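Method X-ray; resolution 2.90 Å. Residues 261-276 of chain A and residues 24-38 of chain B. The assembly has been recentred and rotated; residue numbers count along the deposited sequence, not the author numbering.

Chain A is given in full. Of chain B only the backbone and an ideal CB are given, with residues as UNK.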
# COMPACT_ATOMS: atom_id res chain seq x y z
N VAL A 261 4.46 3.11 -7.04
CA VAL A 261 5.13 4.38 -7.27
C VAL A 261 4.45 5.15 -8.38
O VAL A 261 4.05 6.29 -8.20
CB VAL A 261 6.58 4.21 -7.68
CG1 VAL A 261 7.16 5.58 -7.98
CG2 VAL A 261 7.37 3.52 -6.58
N LYS A 262 4.33 4.52 -9.54
CA LYS A 262 3.71 5.17 -10.68
C LYS A 262 2.20 4.94 -10.68
O LYS A 262 1.47 5.64 -11.38
CB LYS A 262 4.30 4.61 -11.98
CG LYS A 262 5.82 4.57 -12.01
CD LYS A 262 6.31 3.62 -13.11
CE LYS A 262 6.06 4.16 -14.52
NZ LYS A 262 7.10 5.16 -14.91
N GLN A 263 1.75 3.98 -9.87
CA GLN A 263 0.33 3.58 -9.78
C GLN A 263 0.09 2.72 -11.01
O GLN A 263 -0.07 1.50 -10.91
CB GLN A 263 -0.62 4.77 -9.84
CG GLN A 263 -0.43 5.82 -8.79
CD GLN A 263 -1.66 6.68 -8.67
OE1 GLN A 263 -1.57 7.90 -8.58
NE2 GLN A 263 -2.83 6.04 -8.67
N ASN A 264 0.06 3.40 -12.15
CA ASN A 264 -0.10 2.82 -13.47
C ASN A 264 -0.63 1.38 -13.49
O ASN A 264 0.12 0.42 -13.73
CB ASN A 264 1.26 2.90 -14.18
CG ASN A 264 1.24 2.31 -15.55
OD1 ASN A 264 0.29 2.51 -16.31
ND2 ASN A 264 2.31 1.59 -15.91
N PRO A 265 -1.94 1.21 -13.23
CA PRO A 265 -2.57 -0.11 -13.22
C PRO A 265 -2.56 -0.69 -14.64
O PRO A 265 -2.89 0.01 -15.60
CB PRO A 265 -3.98 0.19 -12.71
CG PRO A 265 -4.23 1.56 -13.23
CD PRO A 265 -2.93 2.26 -12.95
N LEU A 266 -2.15 -1.96 -14.76
CA LEU A 266 -2.05 -2.61 -16.07
C LEU A 266 -2.69 -4.00 -16.11
O LEU A 266 -2.87 -4.64 -15.07
CB LEU A 266 -0.58 -2.74 -16.48
CG LEU A 266 0.25 -1.46 -16.63
CD1 LEU A 266 1.68 -1.82 -17.03
CD2 LEU A 266 -0.37 -0.55 -17.66
N ASN A 267 -3.00 -4.46 -17.32
CA ASN A 267 -3.60 -5.78 -17.49
C ASN A 267 -3.01 -6.59 -18.63
O ASN A 267 -2.22 -6.08 -19.43
CB ASN A 267 -5.10 -5.63 -17.70
CG ASN A 267 -5.80 -5.14 -16.45
OD1 ASN A 267 -5.72 -5.79 -15.41
ND2 ASN A 267 -6.47 -4.00 -16.55
N ASN A 268 -3.39 -7.87 -18.69
CA ASN A 268 -2.90 -8.77 -19.72
C ASN A 268 -1.39 -8.73 -19.78
O ASN A 268 -0.80 -8.47 -20.83
CB ASN A 268 -3.47 -8.39 -21.09
CG ASN A 268 -4.97 -8.18 -21.07
OD1 ASN A 268 -5.71 -8.97 -20.50
ND2 ASN A 268 -5.42 -7.10 -21.71
N ILE A 269 -0.75 -8.97 -18.64
CA ILE A 269 0.70 -8.96 -18.59
C ILE A 269 1.17 -10.40 -18.65
O ILE A 269 0.49 -11.31 -18.17
CB ILE A 269 1.19 -8.30 -17.28
CG1 ILE A 269 0.49 -6.96 -17.08
CG2 ILE A 269 2.71 -8.10 -17.32
CD1 ILE A 269 0.73 -5.97 -18.20
N LYS A 270 2.34 -10.63 -19.26
CA LYS A 270 2.91 -11.97 -19.36
C LYS A 270 3.03 -12.58 -17.97
O LYS A 270 3.85 -12.14 -17.17
CB LYS A 270 4.31 -11.92 -19.98
CG LYS A 270 4.32 -11.72 -21.47
CD LYS A 270 3.46 -12.76 -22.18
CE LYS A 270 3.90 -14.19 -21.89
NZ LYS A 270 5.29 -14.45 -22.33
N ALA A 271 2.21 -13.58 -17.70
CA ALA A 271 2.24 -14.22 -16.39
C ALA A 271 3.53 -15.03 -16.22
O ALA A 271 3.97 -15.30 -15.09
CB ALA A 271 1.02 -15.12 -16.21
N SER A 272 4.15 -15.40 -17.34
CA SER A 272 5.37 -16.19 -17.28
C SER A 272 6.65 -15.37 -17.24
O SER A 272 7.54 -15.66 -16.44
CB SER A 272 5.42 -17.19 -18.45
OG SER A 272 5.17 -16.55 -19.69
N GLU A 273 6.76 -14.35 -18.09
CA GLU A 273 7.97 -13.52 -18.09
C GLU A 273 8.16 -12.73 -16.80
O GLU A 273 7.19 -12.34 -16.14
CB GLU A 273 7.98 -12.56 -19.27
CG GLU A 273 8.27 -13.23 -20.59
CD GLU A 273 8.54 -12.24 -21.69
OE1 GLU A 273 9.42 -11.36 -21.50
OE2 GLU A 273 7.87 -12.33 -22.75
N SER A 274 9.42 -12.51 -16.44
CA SER A 274 9.80 -11.78 -15.24
C SER A 274 9.42 -10.30 -15.40
O SER A 274 10.28 -9.43 -15.49
CB SER A 274 11.31 -11.93 -15.02
OG SER A 274 11.75 -11.36 -13.80
N ASN A 275 8.11 -10.01 -15.43
CA ASN A 275 7.62 -8.65 -15.62
C ASN A 275 7.41 -7.75 -14.40
O ASN A 275 7.67 -6.55 -14.46
CB ASN A 275 6.30 -8.68 -16.42
CG ASN A 275 6.52 -8.90 -17.90
OD1 ASN A 275 7.35 -8.23 -18.52
ND2 ASN A 275 5.75 -9.81 -18.48
N ALA A 276 6.94 -8.32 -13.29
CA ALA A 276 6.68 -7.53 -12.09
C ALA A 276 7.51 -7.90 -10.88
O ALA A 276 8.49 -8.65 -10.97
CB ALA A 276 5.21 -7.60 -11.75
N UNK B 24 -6.54 -5.74 -29.38
CA UNK B 24 -5.58 -5.68 -28.26
C UNK B 24 -5.90 -6.65 -27.14
O UNK B 24 -5.00 -7.22 -26.53
CB UNK B 24 -5.53 -4.26 -27.69
N UNK B 25 -7.19 -6.83 -26.88
CA UNK B 25 -7.67 -7.73 -25.83
C UNK B 25 -6.88 -9.04 -25.78
O UNK B 25 -6.26 -9.39 -24.77
CB UNK B 25 -9.15 -8.03 -26.04
N UNK B 26 -6.93 -9.75 -26.91
CA UNK B 26 -6.29 -11.04 -27.09
C UNK B 26 -4.79 -11.06 -26.87
O UNK B 26 -4.22 -12.10 -26.57
CB UNK B 26 -6.58 -11.55 -28.50
N UNK B 27 -4.14 -9.91 -27.02
CA UNK B 27 -2.70 -9.85 -26.87
C UNK B 27 -2.18 -9.88 -25.45
O UNK B 27 -2.94 -9.78 -24.49
CB UNK B 27 -2.19 -8.58 -27.55
N UNK B 28 -0.87 -10.02 -25.34
CA UNK B 28 -0.20 -10.04 -24.05
C UNK B 28 0.65 -8.78 -24.00
O UNK B 28 0.78 -8.08 -25.02
CB UNK B 28 0.64 -11.31 -23.85
N UNK B 29 1.21 -8.48 -22.84
CA UNK B 29 2.04 -7.29 -22.68
C UNK B 29 3.21 -7.54 -21.73
O UNK B 29 3.13 -8.39 -20.83
CB UNK B 29 1.19 -6.12 -22.17
N UNK B 30 4.30 -6.81 -21.95
CA UNK B 30 5.49 -6.91 -21.11
C UNK B 30 5.84 -5.59 -20.44
O UNK B 30 5.24 -4.55 -20.73
CB UNK B 30 6.68 -7.39 -21.94
N UNK B 31 6.83 -5.64 -19.56
CA UNK B 31 7.23 -4.46 -18.82
C UNK B 31 8.68 -4.06 -19.10
O UNK B 31 9.60 -4.80 -18.76
CB UNK B 31 7.04 -4.70 -17.32
N UNK B 32 8.89 -2.89 -19.70
CA UNK B 32 10.26 -2.45 -19.95
C UNK B 32 10.82 -2.09 -18.59
O UNK B 32 10.06 -1.85 -17.66
CB UNK B 32 10.33 -1.28 -20.93
N UNK B 33 12.15 -2.05 -18.48
CA UNK B 33 12.81 -1.73 -17.21
C UNK B 33 12.11 -0.62 -16.40
O UNK B 33 11.89 -0.78 -15.19
CB UNK B 33 14.26 -1.31 -17.49
N UNK B 34 11.77 0.48 -17.07
CA UNK B 34 11.09 1.59 -16.41
C UNK B 34 9.75 1.18 -15.79
O UNK B 34 9.08 2.00 -15.15
CB UNK B 34 10.87 2.73 -17.41
N UNK B 35 9.36 -0.08 -15.98
CA UNK B 35 8.10 -0.55 -15.43
C UNK B 35 6.90 -0.17 -16.28
O UNK B 35 5.75 -0.18 -15.82
CB UNK B 35 7.92 0.00 -14.01
N UNK B 36 7.16 0.18 -17.53
CA UNK B 36 6.08 0.56 -18.43
C UNK B 36 5.70 -0.58 -19.36
O UNK B 36 6.52 -1.45 -19.69
CB UNK B 36 6.48 1.79 -19.25
N UNK B 37 4.44 -0.57 -19.79
CA UNK B 37 3.93 -1.61 -20.67
C UNK B 37 4.55 -1.52 -22.05
O UNK B 37 4.98 -0.45 -22.48
CB UNK B 37 2.41 -1.52 -20.77
N UNK B 38 4.59 -2.67 -22.73
CA UNK B 38 5.12 -2.78 -24.08
C UNK B 38 4.44 -3.93 -24.81
O UNK B 38 3.99 -4.90 -24.20
CB UNK B 38 6.64 -2.98 -24.05

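Positions 24 to 26 have helical backbone angles, and no ideal CB there has an atom of chain A within 5.5 Å, so the contact selects little. Position 24, at phi -56°, admits proline and is B:Pro24; 25 and 26, both pointing away, suit polar residues and are B:Glu25 and B:Asn26. Position 27 points sideways into open space, where a polar chain serves; it is B:Gln27, whose backbone O lies 3.7 Å from A:Asn268 CB.

At position 28 the ideal CB sits 3.6 Å from A:Lys270 CD. A long chain able to run beside that lysine would fit, acidic or aliphatic perhaps more readily than basic. The deposited residue is B:Lys28, extended beyond chi1 (m, t, t, t), and its NZ stands 4.2 Å from A:Lys270 NZ, a pairing of like charges.

Position 29 is extended (-144°/152°), its ideal CB 3.4 Å from A:Asn268 O and 4.0 Å from A:Ile269 CD1. A compact beta-branched or small apolar residue suits this. It is B:Val29 (t). A:Lys270 N donates to B:Val29 O at 2.8 Å and 157°.

Position 30 points away overall, yet its ideal CB is 3.6 Å from A:Asn275 OD1 and 4.8 Å from A:Glu273 OE1. These polar groups favour a polar residue, with a donor useful beside the carboxylate. B:Asn30 (chi1 m) brings its amide end back to this cluster; the orientation of that amide is uncertain.

Position 31 points toward chain A, and its N donates to A:Asn275 OD1 (2.8 Å, 149°). With A:Leu266 and A:Ile269 nearby, a branched aliphatic chain is expected. B:Ile31 (m, m) places CD1 3.8 Å from A:Leu266 CD1 and CG1 4.2 Å from A:Ile269 CG2.

Positions 32 and 33 have no chain A atom near their ideal CB; a turn-forming polar residue and a small one suit them. B:Asp32 OD1 accepts from the backbone N of position 36 at 3.0 Å; 33 is B:Ala33.

Position 34, its ideal CB 5.1 Å from A:Lys262 NZ, suits a polar or acidic residue and is B:Asn34. Position 35 has phi/psi of 81°/18°, where a CB would jam against the preceding carbonyl O; this calls for glycine, and it is B:Gly35.

Position 36, near A:Lys262 and A:Asn264 ND2, invites an acceptor. B:Asn36 puts OD1 3.1 Å from A:Lys262 CE. Position 37 points toward A:Leu266, its ideal CB 3.8 Å from A:Leu266 CD1, so a small apolar residue suffices: B:Ala37. Position 38, out of contact, tolerates many strand residues and is B:Ile38.

Chain B, residues 24-38: PENQKVNIDANGNAI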
# COMPACT_ATOMS: atom_id res chain seq x y z
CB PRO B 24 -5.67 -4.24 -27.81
CG PRO B 24 -6.04 -3.51 -29.06
CD PRO B 24 -7.11 -4.41 -29.62
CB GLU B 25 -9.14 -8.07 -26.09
CG GLU B 25 -10.07 -6.86 -26.14
CD GLU B 25 -10.42 -6.34 -24.76
OE1 GLU B 25 -9.49 -6.17 -23.94
OE2 GLU B 25 -11.62 -6.09 -24.52
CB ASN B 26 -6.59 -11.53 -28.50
CG ASN B 26 -8.01 -11.26 -28.93
OD1 ASN B 26 -8.31 -11.14 -30.12
ND2 ASN B 26 -8.91 -11.16 -27.95
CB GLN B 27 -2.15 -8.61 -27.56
CG GLN B 27 -2.74 -8.39 -28.92
CD GLN B 27 -1.93 -7.43 -29.74
OE1 GLN B 27 -2.38 -6.97 -30.78
NE2 GLN B 27 -0.72 -7.12 -29.27
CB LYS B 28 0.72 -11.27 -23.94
CG LYS B 28 -0.00 -12.60 -23.77
CD LYS B 28 1.02 -13.72 -23.60
CE LYS B 28 0.39 -15.05 -23.19
NZ LYS B 28 1.44 -16.09 -22.93
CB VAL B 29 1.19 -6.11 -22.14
CG1 VAL B 29 2.05 -4.84 -22.03
CG2 VAL B 29 0.01 -5.87 -23.05
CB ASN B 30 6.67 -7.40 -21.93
CG ASN B 30 6.62 -8.88 -22.16
OD1 ASN B 30 6.52 -9.66 -21.20
ND2 ASN B 30 6.67 -9.29 -23.42
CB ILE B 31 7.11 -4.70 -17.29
CG1 ILE B 31 5.71 -5.24 -16.93
CG2 ILE B 31 7.38 -3.41 -16.56
CD1 ILE B 31 4.56 -4.25 -17.14
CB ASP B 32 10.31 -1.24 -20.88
CG ASP B 32 9.51 -0.07 -20.36
OD1 ASP B 32 9.66 0.29 -19.17
OD2 ASP B 32 8.73 0.49 -21.15
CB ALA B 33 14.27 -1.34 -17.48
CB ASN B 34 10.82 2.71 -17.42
CG ASN B 34 12.08 3.40 -17.86
OD1 ASN B 34 12.93 3.77 -17.05
ND2 ASN B 34 12.22 3.60 -19.17
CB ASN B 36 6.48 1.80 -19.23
CG ASN B 36 6.81 2.97 -18.34
OD1 ASN B 36 6.00 3.40 -17.52
ND2 ASN B 36 8.02 3.51 -18.50
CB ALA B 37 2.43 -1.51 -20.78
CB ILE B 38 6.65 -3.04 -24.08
CG1 ILE B 38 7.00 -4.09 -23.02
CG2 ILE B 38 7.40 -1.74 -23.86
CD1 ILE B 38 8.46 -4.45 -22.98
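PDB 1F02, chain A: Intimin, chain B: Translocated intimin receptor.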